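Local coordinates for protein N-acetylmuramoyl-L-alanine amidase (Mycolicibacterium smegmatis, PDB 7AGM) that cleaves, probably with the help of its bound zinc ion, the amide bond between N-acetylmuramic acid and L-alanine in bacterial cell-wall peptidoglycan, at residues D144-S149 / D206-G211; V136-V141 / A213-S218; R116-L121 / I151-Y156; M9-D14 / P100-S105. All blocks are in the same frame, centred on the assembly; numbering follows the deposited sequence.

Interaction 1 (D144-S149 / D206-G211)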
loop_
_atom_site.group_PDB
_atom_site.type_symbol
_atom_site.label_atom_id
_atom_site.label_comp_id
_atom_site.label_asym_id
_atom_site.label_seq_id
_atom_site.Cartn_x
_atom_site.Cartn_y
_atom_site.Cartn_z
ATOM N N ASP A 144 -14.044 1.430 0.007
ATOM C CA ASP A 144 -15.179 2.333 0.161
ATOM C C ASP A 144 -14.719 3.768 0.397
ATOM O O ASP A 144 -15.312 4.714 -0.136
ATOM C CB ASP A 144 -16.084 1.859 1.301
ATOM C CG ASP A 144 -16.944 0.668 0.920
ATOM O OD1 ASP A 144 -16.956 0.274 -0.264
ATOM O OD2 ASP A 144 -17.609 0.122 1.823
ATOM N N GLN A 145 -13.655 3.955 1.182
ATOM C CA GLN A 145 -13.220 5.313 1.491
ATOM C C GLN A 145 -12.490 5.962 0.323
ATOM O O GLN A 145 -12.618 7.173 0.118
ATOM C CB GLN A 145 -12.381 5.349 2.775
ATOM C CG GLN A 145 -13.199 5.130 4.030
ATOM C CD GLN A 145 -14.413 6.044 4.082
ATOM O OE1 GLN A 145 -14.283 7.269 3.985
ATOM N NE2 GLN A 145 -15.604 5.455 4.223
ATOM N N LEU A 146 -11.724 5.185 -0.452
ATOM C CA LEU A 146 -11.143 5.724 -1.675
ATOM C C LEU A 146 -12.237 6.133 -2.650
ATOM O O LEU A 146 -12.195 7.224 -3.231
ATOM C CB LEU A 146 -10.204 4.691 -2.299
ATOM C CG LEU A 146 -8.910 4.430 -1.515
ATOM C CD1 LEU A 146 -8.230 3.143 -1.929
ATOM C CD2 LEU A 146 -7.942 5.574 -1.704
ATOM N N ALA A 147 -13.243 5.275 -2.824
ATOM C CA ALA A 147 -14.318 5.591 -3.759
ATOM C C ALA A 147 -15.191 6.737 -3.263
ATOM O O ALA A 147 -15.667 7.548 -4.071
ATOM C CB ALA A 147 -15.161 4.345 -4.026
ATOM N N ALA A 148 -15.400 6.834 -1.947
ATOM C CA ALA A 148 -16.196 7.929 -1.405
ATOM C C ALA A 148 -15.508 9.264 -1.626
ATOM O O ALA A 148 -16.182 10.294 -1.742
ATOM C CB ALA A 148 -16.458 7.710 0.088
ATOM N N SER A 149 -14.178 9.257 -1.706
ATOM C CA SER A 149 -13.372 10.450 -1.927
ATOM C C SER A 149 -13.361 10.897 -3.384
ATOM O O SER A 149 -12.701 11.893 -3.702
ATOM C CB SER A 149 -11.939 10.211 -1.435
ATOM O OG SER A 149 -11.907 9.854 -0.057
ATOM N N ASP A 206 -5.289 11.573 2.209
ATOM C CA ASP A 206 -6.488 11.814 3.008
ATOM C C ASP A 206 -7.464 10.652 2.886
ATOM O O ASP A 206 -8.081 10.243 3.874
ATOM C CB ASP A 206 -7.177 13.105 2.557
ATOM C CG ASP A 206 -6.413 14.356 2.937
ATOM O OD1 ASP A 206 -5.522 14.296 3.806
ATOM O OD2 ASP A 206 -6.730 15.416 2.365
ATOM N N ALA A 207 -7.621 10.116 1.673
ATOM C CA ALA A 207 -8.530 8.992 1.467
ATOM C C ALA A 207 -8.007 7.730 2.141
ATOM O O ALA A 207 -8.774 6.980 2.762
ATOM C CB ALA A 207 -8.708 8.760 -0.034
ATOM N N ILE A 208 -6.703 7.475 2.024
ATOM C CA ILE A 208 -6.114 6.314 2.686
ATOM C C ILE A 208 -6.284 6.410 4.200
ATOM O O ILE A 208 -6.623 5.422 4.865
ATOM C CB ILE A 208 -4.645 6.142 2.252
ATOM C CG1 ILE A 208 -4.591 5.806 0.754
ATOM C CG2 ILE A 208 -3.943 5.086 3.131
ATOM C CD1 ILE A 208 -3.180 5.819 0.163
ATOM N N VAL A 209 -6.075 7.607 4.764
ATOM C CA VAL A 209 -6.248 7.801 6.203
ATOM C C VAL A 209 -7.680 7.500 6.632
ATOM O O VAL A 209 -7.906 6.860 7.667
ATOM C CB VAL A 209 -5.805 9.222 6.612
ATOM C CG1 VAL A 209 -6.226 9.521 8.039
ATOM C CG2 VAL A 209 -4.299 9.368 6.467
ATOM N N ARG A 210 -8.668 7.935 5.845
ATOM C CA ARG A 210 -10.057 7.611 6.173
ATOM C C ARG A 210 -10.281 6.105 6.178
ATOM O O ARG A 210 -10.981 5.575 7.048
ATOM C CB ARG A 210 -11.012 8.287 5.190
ATOM C CG ARG A 210 -11.099 9.796 5.347
ATOM C CD ARG A 210 -11.965 10.422 4.262
ATOM N NE ARG A 210 -13.363 10.015 4.372
ATOM C CZ ARG A 210 -14.313 10.338 3.497
ATOM N NH1 ARG A 210 -14.020 11.076 2.434
ATOM N NH2 ARG A 210 -15.558 9.920 3.685
ATOM N N GLY A 211 -9.697 5.399 5.206
ATOM C CA GLY A 211 -9.774 3.943 5.211
ATOM C C GLY A 211 -9.146 3.324 6.449
ATOM O O GLY A 211 -9.710 2.407 7.057
#
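Q145 lays its side chain across that of R210 at about a right angle, with its amide oxygen over one face of the guanidinium. OE1 of Q145 lies 2.9 Å from NE of R210, but the angle is poor for a hydrogen bond, so the approach resembles a carbonyl dipole resting on a cationic plane; the amide and guanidinium planes are 56° apart. The bend of Q145 at chi2 (-51°) turns CD toward the arginine, while CB and CG pack on the backbone of the other helix, CB at 3.6 Å from N of G211. Next to this layer, in the S149 conformer described, A207 CB touches S149 OG (3.4 Å) and L146 CD2 (3.7 Å). The serine hydroxyl turns back onto its own helix, where OG donates to Q145 O (2.8 Å), a carbonyl that also takes the N-H of S149, closing the helix end with two donors. The axes of the two segments run roughly antiparallel, 8.1 Å apart at closest and 143° between their directions. L146 and I208, side by side and pointing the same way, reach V181 and C183 of strand 178-185, while V63 of helix 52-69 lies against I208.

Interaction 2 (V136-V141 / A213-S218)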
loop_
_atom_site.group_PDB
_atom_site.type_symbol
_atom_site.label_atom_id
_atom_site.label_comp_id
_atom_site.label_asym_id
_atom_site.label_seq_id
_atom_site.Cartn_x
_atom_site.Cartn_y
_atom_site.Cartn_z
ATOM N N VAL A 136 -9.881 -8.934 4.761
ATOM C CA VAL A 136 -10.946 -8.766 3.775
ATOM C C VAL A 136 -11.839 -7.592 4.156
ATOM O O VAL A 136 -12.196 -6.767 3.307
ATOM C CB VAL A 136 -11.738 -10.079 3.605
ATOM C CG1 VAL A 136 -12.929 -9.886 2.656
ATOM C CG2 VAL A 136 -10.818 -11.195 3.091
ATOM N N GLN A 137 -12.200 -7.488 5.441
ATOM C CA GLN A 137 -12.972 -6.338 5.893
ATOM C C GLN A 137 -12.200 -5.039 5.678
ATOM O O GLN A 137 -12.773 -4.027 5.246
ATOM C CB GLN A 137 -13.348 -6.513 7.364
ATOM C CG GLN A 137 -14.263 -7.716 7.602
ATOM C CD GLN A 137 -14.359 -8.110 9.064
ATOM O OE1 GLN A 137 -13.766 -7.472 9.933
ATOM N NE2 GLN A 137 -15.105 -9.172 9.340
ATOM N N PHE A 138 -10.900 -5.046 5.982
ATOM C CA PHE A 138 -10.066 -3.864 5.769
ATOM C C PHE A 138 -10.069 -3.468 4.296
ATOM O O PHE A 138 -10.234 -2.287 3.963
ATOM C CB PHE A 138 -8.650 -4.205 6.236
ATOM C CG PHE A 138 -7.715 -3.016 6.385
ATOM C CD1 PHE A 138 -8.158 -1.693 6.271
ATOM C CD2 PHE A 138 -6.368 -3.244 6.643
ATOM C CE1 PHE A 138 -7.259 -0.619 6.421
ATOM C CE2 PHE A 138 -5.467 -2.181 6.779
ATOM C CZ PHE A 138 -5.924 -0.868 6.674
ATOM N N ALA A 139 -9.920 -4.449 3.395
ATOM C CA ALA A 139 -9.926 -4.139 1.969
ATOM C C ALA A 139 -11.219 -3.437 1.570
ATOM O O ALA A 139 -11.194 -2.453 0.823
ATOM C CB ALA A 139 -9.704 -5.404 1.142
ATOM N N LYS A 140 -12.353 -3.898 2.103
ATOM C CA LYS A 140 -13.633 -3.294 1.753
ATOM C C LYS A 140 -13.752 -1.878 2.308
ATOM O O LYS A 140 -14.208 -0.971 1.602
ATOM C CB LYS A 140 -14.778 -4.181 2.244
ATOM C CG LYS A 140 -14.791 -5.568 1.618
ATOM C CD LYS A 140 -15.985 -6.386 2.086
ATOM C CE LYS A 140 -16.006 -7.752 1.419
ATOM N NZ LYS A 140 -17.188 -8.558 1.825
ATOM N N VAL A 141 -13.352 -1.666 3.567
ATOM C CA VAL A 141 -13.409 -0.322 4.140
ATOM C C VAL A 141 -12.508 0.626 3.355
ATOM O O VAL A 141 -12.886 1.768 3.046
ATOM C CB VAL A 141 -13.018 -0.361 5.630
ATOM C CG1 VAL A 141 -12.943 1.050 6.195
ATOM C CG2 VAL A 141 -13.992 -1.228 6.446
ATOM N N ALA A 213 -8.484 4.795 9.446
ATOM C CA ALA A 213 -9.210 5.170 10.657
ATOM C C ALA A 213 -10.536 4.430 10.755
ATOM O O ALA A 213 -10.930 3.989 11.846
ATOM C CB ALA A 213 -9.431 6.681 10.690
ATOM N N GLY A 214 -11.237 4.276 9.628
ATOM C CA GLY A 214 -12.492 3.544 9.640
ATOM C C GLY A 214 -12.305 2.090 10.026
ATOM O O GLY A 214 -13.089 1.537 10.807
ATOM N N PHE A 215 -11.253 1.456 9.504
ATOM C CA PHE A 215 -10.979 0.070 9.869
ATOM C C PHE A 215 -10.570 -0.047 11.334
ATOM O O PHE A 215 -11.059 -0.925 12.052
ATOM C CB PHE A 215 -9.907 -0.534 8.959
ATOM C CG PHE A 215 -9.506 -1.933 9.362
ATOM C CD1 PHE A 215 -10.396 -2.990 9.225
ATOM C CD2 PHE A 215 -8.246 -2.188 9.894
ATOM C CE1 PHE A 215 -10.038 -4.282 9.600
ATOM C CE2 PHE A 215 -7.879 -3.478 10.265
ATOM C CZ PHE A 215 -8.785 -4.527 10.120
ATOM N N LEU A 216 -9.654 0.817 11.793
ATOM C CA LEU A 216 -9.240 0.761 13.194
ATOM C C LEU A 216 -10.432 0.926 14.126
ATOM O O LEU A 216 -10.547 0.216 15.133
ATOM C CB LEU A 216 -8.193 1.841 13.480
ATOM C CG LEU A 216 -6.815 1.662 12.835
ATOM C CD1 LEU A 216 -5.959 2.871 13.208
ATOM C CD2 LEU A 216 -6.138 0.365 13.263
ATOM N N GLY A 217 -11.335 1.853 13.800
ATOM C CA GLY A 217 -12.507 2.062 14.635
ATOM C C GLY A 217 -13.432 0.861 14.654
ATOM O O GLY A 217 -14.035 0.550 15.684
ATOM N N SER A 218 -13.560 0.172 13.518
ATOM C CA SER A 218 -14.397 -1.020 13.462
ATOM C C SER A 218 -13.840 -2.131 14.339
ATOM O O SER A 218 -14.609 -2.932 14.886
ATOM C CB SER A 218 -14.506 -1.505 12.018
ATOM O OG SER A 218 -13.351 -2.250 11.658
#
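F138 and F215 form an offset stack, their planes only 13° apart and their ring centroids separated by 4.2 Å. The two side chains nevertheless cross at about a right angle, each coming from its own helix. CG of F138 sits over the middle of the F215 ring, and CD2 of F215 over the middle of the F138 ring. F138 CB also stands over its partner, 3.7 Å from the F215 centroid and 14° off the ring normal, in a CH-pi contact. From the other helix, F215 CB approaches CD1 of F138 at 3.4 Å. With CG anti to the backbone N, both rings leave their helices toward each other. One turn further along helix 134-148, V141 packs its CG1 against the backbone at G214 and F215, 3.7 Å from F215 N. G214, without a side chain, lets this methyl come close to the helix 198-219 backbone; the segment axes approach to 9.3 Å at 139°. F138 continues inward onto A102, V104 and V179 of the central sheet, and F215 also meets P177. With only carbon surfaces and backbone facing each other, the join must rest on dispersion and the hydrophobic effect, the two rings contributing most of the contact.

Interaction 3 (R116-L121 / I151-Y156)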
loop_
_atom_site.group_PDB
_atom_site.type_symbol
_atom_site.label_atom_id
_atom_site.label_comp_id
_atom_site.label_asym_id
_atom_site.label_seq_id
_atom_site.Cartn_x
_atom_site.Cartn_y
_atom_site.Cartn_z
ATOM N N ARG A 116 -7.634 4.240 -15.603
ATOM C CA ARG A 116 -7.236 4.991 -14.423
ATOM C C ARG A 116 -7.991 4.473 -13.214
ATOM O O ARG A 116 -8.929 3.673 -13.328
ATOM C CB ARG A 116 -7.493 6.495 -14.583
ATOM C CG ARG A 116 -8.956 6.905 -14.421
ATOM C CD ARG A 116 -9.110 8.405 -14.177
ATOM N NE ARG A 116 -8.467 8.815 -12.934
ATOM C CZ ARG A 116 -8.952 9.724 -12.088
ATOM N NH1 ARG A 116 -10.105 10.336 -12.331
ATOM N NH2 ARG A 116 -8.278 10.018 -10.986
ATOM N N GLY A 117 -7.567 4.925 -12.043
ATOM C CA GLY A 117 -8.263 4.623 -10.810
ATOM C C GLY A 117 -7.473 3.682 -9.915
ATOM O O GLY A 117 -6.388 3.206 -10.254
ATOM N N PHE A 118 -8.046 3.433 -8.739
ATOM C CA PHE A 118 -7.379 2.684 -7.675
ATOM C C PHE A 118 -7.810 1.218 -7.656
ATOM O O PHE A 118 -8.900 0.850 -8.109
ATOM C CB PHE A 118 -7.675 3.307 -6.299
ATOM C CG PHE A 118 -9.073 3.032 -5.797
ATOM C CD1 PHE A 118 -9.368 1.850 -5.116
ATOM C CD2 PHE A 118 -10.099 3.941 -6.020
ATOM C CE1 PHE A 118 -10.659 1.585 -4.677
ATOM C CE2 PHE A 118 -11.394 3.680 -5.579
ATOM C CZ PHE A 118 -11.669 2.493 -4.901
ATOM N N HIS A 119 -6.954 0.377 -7.083
ATOM C CA HIS A 119 -7.401 -0.945 -6.665
ATOM C C HIS A 119 -6.705 -1.346 -5.372
ATOM O O HIS A 119 -5.563 -0.949 -5.107
ATOM C CB HIS A 119 -7.380 -2.015 -7.793
ATOM C CG HIS A 119 -6.027 -2.318 -8.363
ATOM N ND1 HIS A 119 -5.286 -1.397 -9.076
ATOM C CD2 HIS A 119 -5.312 -3.469 -8.387
ATOM C CE1 HIS A 119 -4.158 -1.957 -9.479
ATOM N NE2 HIS A 119 -4.150 -3.216 -9.075
ATOM N N VAL A 120 -7.438 -2.095 -4.547
ATOM C CA VAL A 120 -6.984 -2.526 -3.228
ATOM C C VAL A 120 -6.764 -4.027 -3.287
ATOM O O VAL A 120 -7.706 -4.791 -3.543
ATOM C CB VAL A 120 -7.980 -2.158 -2.116
ATOM C CG1 VAL A 120 -7.454 -2.630 -0.748
ATOM C CG2 VAL A 120 -8.240 -0.650 -2.102
ATOM N N LEU A 121 -5.522 -4.445 -3.057
ATOM C CA LEU A 121 -5.130 -5.846 -3.111
ATOM C C LEU A 121 -5.151 -6.455 -1.718
ATOM O O LEU A 121 -4.781 -5.810 -0.731
ATOM C CB LEU A 121 -3.720 -6.003 -3.684
ATOM C CG LEU A 121 -3.456 -5.688 -5.162
ATOM C CD1 LEU A 121 -3.693 -4.216 -5.529
ATOM C CD2 LEU A 121 -2.037 -6.111 -5.513
ATOM N N ILE A 151 -12.142 9.267 -6.008
ATOM C CA ILE A 151 -11.138 8.583 -6.814
ATOM C C ILE A 151 -11.830 7.378 -7.439
ATOM O O ILE A 151 -12.365 6.538 -6.705
ATOM C CB ILE A 151 -9.943 8.146 -5.957
ATOM C CG1 ILE A 151 -9.362 9.338 -5.198
ATOM C CG2 ILE A 151 -8.884 7.469 -6.822
ATOM C CD1 ILE A 151 -8.494 8.926 -4.035
ATOM N N PRO A 152 -11.851 7.242 -8.760
ATOM C CA PRO A 152 -12.612 6.144 -9.363
ATOM C C PRO A 152 -11.928 4.814 -9.106
ATOM O O PRO A 152 -10.696 4.731 -9.102
ATOM C CB PRO A 152 -12.600 6.487 -10.861
ATOM C CG PRO A 152 -11.372 7.296 -11.049
ATOM C CD PRO A 152 -11.195 8.090 -9.777
ATOM N N PRO A 153 -12.691 3.752 -8.856
ATOM C CA PRO A 153 -12.090 2.415 -8.854
ATOM C C PRO A 153 -11.537 2.103 -10.233
ATOM O O PRO A 153 -12.101 2.514 -11.252
ATOM C CB PRO A 153 -13.263 1.495 -8.491
ATOM C CG PRO A 153 -14.490 2.290 -8.766
ATOM C CD PRO A 153 -14.131 3.728 -8.555
ATOM N N ALA A 154 -10.418 1.380 -10.251
ATOM C CA ALA A 154 -9.696 1.108 -11.487
ATOM C C ALA A 154 -10.612 0.501 -12.531
ATOM O O ALA A 154 -11.407 -0.393 -12.240
ATOM C CB ALA A 154 -8.528 0.154 -11.231
ATOM N N THR A 155 -10.469 0.992 -13.759
ATOM C CA THR A 155 -11.262 0.546 -14.895
ATOM C C THR A 155 -10.642 -0.637 -15.628
ATOM O O THR A 155 -11.270 -1.175 -16.545
ATOM C CB THR A 155 -11.430 1.704 -15.890
ATOM O OG1 THR A 155 -10.138 2.170 -16.306
ATOM C CG2 THR A 155 -12.197 2.860 -15.253
ATOM N N TYR A 156 -9.440 -1.063 -15.241
ATOM C CA TYR A 156 -8.646 -1.983 -16.044
ATOM C C TYR A 156 -8.177 -3.229 -15.307
ATOM O O TYR A 156 -7.582 -4.107 -15.943
ATOM C CB TYR A 156 -7.422 -1.260 -16.638
ATOM C CG TYR A 156 -6.442 -0.755 -15.596
ATOM C CD1 TYR A 156 -6.627 0.476 -14.971
ATOM C CD2 TYR A 156 -5.340 -1.515 -15.230
ATOM C CE1 TYR A 156 -5.735 0.935 -14.016
ATOM C CE2 TYR A 156 -4.440 -1.062 -14.273
ATOM C CZ TYR A 156 -4.645 0.162 -13.669
ATOM O OH TYR A 156 -3.758 0.617 -12.717
HETATM O O HOH W 1 -10.287 4.774 -17.404
HETATM O O HOH W 2 -4.826 1.054 -10.010
#
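A single beta bridge between F118 and P153 ties the lead-in to strand 119-123 to the loop that follows helix 134-148. F118 uses both of its backbone polar atoms: its N donates to P152 O (3.0 Å), and its O accepts from A154 N (2.7 Å). A third bond, T155 N to R116 O, runs at 3.1 Å, and A154 CA adds a C-H...O contact to the same oxygen. At G117 the two segments are so close that CA lies 3.0 Å from P152 O; a CB here would run into that oxygen, and phi 110°, psi 177° would by themselves call for glycine. In the amidase fold this crossing lies beside the edge of the mixed sheet, where strand 119-123 runs between strands 178-185 and 162-165. The F118 ring takes CA of P153 over one face, 3.9 Å from its centroid, and I151 O at its edge. R116, bent at chi3 (-63°, turning NE), has P152 CG over one face of its guanidinium, toward the rim, 3.5 Å from NH1; its NE is paired with D191. A water bonded to G117 O, H119 ND1 and Y156 OH links both segments, and the tyrosine hydroxyl also bonds to D109.

Interaction 4 (M9-D14 / P100-S105)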
loop_
_atom_site.group_PDB
_atom_site.type_symbol
_atom_site.label_atom_id
_atom_site.label_comp_id
_atom_site.label_asym_id
_atom_site.label_seq_id
_atom_site.Cartn_x
_atom_site.Cartn_y
_atom_site.Cartn_z
ATOM N N MET A 9 -3.507 2.673 18.826
ATOM C CA MET A 9 -3.401 1.545 17.916
ATOM C C MET A 9 -2.204 1.734 16.989
ATOM O O MET A 9 -1.676 2.839 16.838
ATOM C CB MET A 9 -4.713 1.354 17.148
ATOM C CG MET A 9 -5.879 0.992 18.083
ATOM S SD MET A 9 -7.459 0.763 17.239
ATOM C CE MET A 9 -7.356 -0.941 16.704
ATOM N N ILE A 10 -1.759 0.632 16.386
ATOM C CA ILE A 10 -0.475 0.571 15.690
ATOM C C ILE A 10 -0.702 0.293 14.212
ATOM O O ILE A 10 -1.345 -0.700 13.853
ATOM C CB ILE A 10 0.437 -0.509 16.299
ATOM C CG1 ILE A 10 0.614 -0.283 17.802
ATOM C CG2 ILE A 10 1.760 -0.545 15.578
ATOM C CD1 ILE A 10 1.114 -1.508 18.518
ATOM N N VAL A 11 -0.146 1.149 13.355
ATOM C CA VAL A 11 -0.215 0.988 11.907
ATOM C C VAL A 11 1.202 0.922 11.355
ATOM O O VAL A 11 2.026 1.809 11.627
ATOM C CB VAL A 11 -0.986 2.148 11.247
ATOM C CG1 VAL A 11 -0.962 2.022 9.721
ATOM C CG2 VAL A 11 -2.418 2.221 11.782
ATOM N N PHE A 12 1.488 -0.118 10.574
ATOM C CA PHE A 12 2.742 -0.215 9.835
ATOM C C PHE A 12 2.511 0.267 8.408
ATOM O O PHE A 12 1.603 -0.225 7.720
ATOM C CB PHE A 12 3.257 -1.655 9.828
ATOM C CG PHE A 12 4.618 -1.808 9.200
ATOM C CD1 PHE A 12 5.772 -1.528 9.931
ATOM C CD2 PHE A 12 4.755 -2.236 7.884
ATOM C CE1 PHE A 12 7.033 -1.670 9.353
ATOM C CE2 PHE A 12 6.007 -2.387 7.312
ATOM C CZ PHE A 12 7.154 -2.099 8.049
ATOM N N LEU A 13 3.322 1.239 7.974
ATOM C CA LEU A 13 3.201 1.864 6.661
ATOM C C LEU A 13 4.374 1.448 5.790
ATOM O O LEU A 13 5.531 1.536 6.214
ATOM C CB LEU A 13 3.169 3.389 6.795
ATOM C CG LEU A 13 1.963 3.953 7.547
ATOM C CD1 LEU A 13 2.175 5.437 7.844
ATOM C CD2 LEU A 13 0.672 3.724 6.753
ATOM N N ASP A 14 4.076 1.015 4.565
ATOM C CA ASP A 14 5.086 0.518 3.630
ATOM C C ASP A 14 5.002 1.267 2.308
ATOM O O ASP A 14 4.243 0.885 1.405
ATOM C CB ASP A 14 4.931 -0.988 3.417
ATOM C CG ASP A 14 5.803 -1.508 2.292
ATOM O OD1 ASP A 14 6.951 -1.030 2.160
ATOM O OD2 ASP A 14 5.339 -2.400 1.545
ATOM N N PRO A 100 1.045 -5.298 14.460
ATOM C CA PRO A 100 0.219 -4.093 14.355
ATOM C C PRO A 100 -1.259 -4.427 14.234
ATOM O O PRO A 100 -1.660 -5.563 13.964
ATOM C CB PRO A 100 0.722 -3.457 13.055
ATOM C CG PRO A 100 1.125 -4.620 12.226
ATOM C CD PRO A 100 1.669 -5.651 13.173
ATOM N N HIS A 101 -2.074 -3.385 14.416
ATOM C CA HIS A 101 -3.501 -3.502 14.156
ATOM C C HIS A 101 -3.844 -3.369 12.679
ATOM O O HIS A 101 -4.901 -3.848 12.253
ATOM C CB HIS A 101 -4.262 -2.465 14.979
ATOM C CG HIS A 101 -4.053 -2.623 16.445
ATOM N ND1 HIS A 101 -3.117 -1.897 17.147
ATOM C CD2 HIS A 101 -4.613 -3.480 17.330
ATOM C CE1 HIS A 101 -3.136 -2.274 18.415
ATOM N NE2 HIS A 101 -4.036 -3.231 18.552
ATOM N N ALA A 102 -2.996 -2.707 11.896
ATOM C CA ALA A 102 -3.232 -2.564 10.469
ATOM C C ALA A 102 -1.900 -2.353 9.774
ATOM O O ALA A 102 -1.007 -1.695 10.315
ATOM C CB ALA A 102 -4.151 -1.373 10.161
ATOM N N ILE A 103 -1.784 -2.912 8.573
ATOM C CA ILE A 103 -0.632 -2.729 7.699
ATOM C C ILE A 103 -1.143 -2.197 6.371
ATOM O O ILE A 103 -2.082 -2.757 5.797
ATOM C CB ILE A 103 0.107 -4.060 7.481
ATOM C CG1 ILE A 103 0.548 -4.655 8.825
ATOM C CG2 ILE A 103 1.254 -3.882 6.498
ATOM C CD1 ILE A 103 0.874 -6.176 8.751
ATOM N N VAL A 104 -0.535 -1.124 5.874
ATOM C CA VAL A 104 -0.886 -0.601 4.553
ATOM C C VAL A 104 0.385 -0.424 3.738
ATOM O O VAL A 104 1.288 0.316 4.149
ATOM C CB VAL A 104 -1.678 0.720 4.613
ATOM C CG1 VAL A 104 -2.047 1.180 3.200
ATOM C CG2 VAL A 104 -2.920 0.570 5.475
ATOM N N SER A 105 0.441 -1.073 2.575
ATOM C CA SER A 105 1.496 -0.847 1.602
ATOM C C SER A 105 0.931 0.043 0.506
ATOM O O SER A 105 -0.198 -0.164 0.056
ATOM C CB SER A 105 1.974 -2.181 1.030
ATOM O OG SER A 105 2.985 -1.988 0.062
#
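The carbonyl oxygen of I10 is gripped by two successive N-H groups, those of H101 (2.8 Å) and A102 (3.3 Å), where the 100-105 segment enters its strand. Beside it, I10 N donates to H101 ND1 at 3.0 Å, lying only 12° out of the imidazole plane, which helps to set the rotation of the ring. M9 crosses H101 at about a right angle and brings CG and CE over one ring face; its methyl CE lies 4.1 Å from the ring centroid, off-centre. Beyond this start the strands pair in regular parallel fashion, with A102 O, F12 O and V104 O each bonded in turn. V11, A102, L13 and V104 point to one side of the sheet, toward helices 52-69 and 198-219. F12, I103, D14 and S105 point to the other, where F12 and I103 meet helix 88-98, and CG2 of I103 meets the edge of the phenylalanine ring, 4.1 Å from CD2. At the far end S105 OG donates to D14 OD2 (2.8 Å) from above the carboxylate plane, 47° out of it. D14 OD1 is taken by R91 and S77, so this buried aspartate is held through both carboxylate oxygens.

How the interactions relate
Interactions 1 and 2 are two levels of one helix pair, 134-148 against 198-219; G211 O meets V141 CG1 at 3.6 Å where they join. Interaction 2 then reaches the sheet at interaction 4, F138 CZ lying 3.5 Å from V104 CG2, and also touches interaction 3, A139 CA to V120 CG1 at 4.0 Å. Interaction 1 meets interaction 3, L146 CD1 being 3.6 Å from F118 CD1. Interactions 3 and 4, on opposite sides of the chain's centre, do not touch yet reach the same sheet. The S105 side chain is about 3 Å from that of H107, which binds the zinc ion with H17 and E52; the zinc lies about 7 Å from the S105, about 9 Å from the H119 and about 12 Å from the I208 side chain.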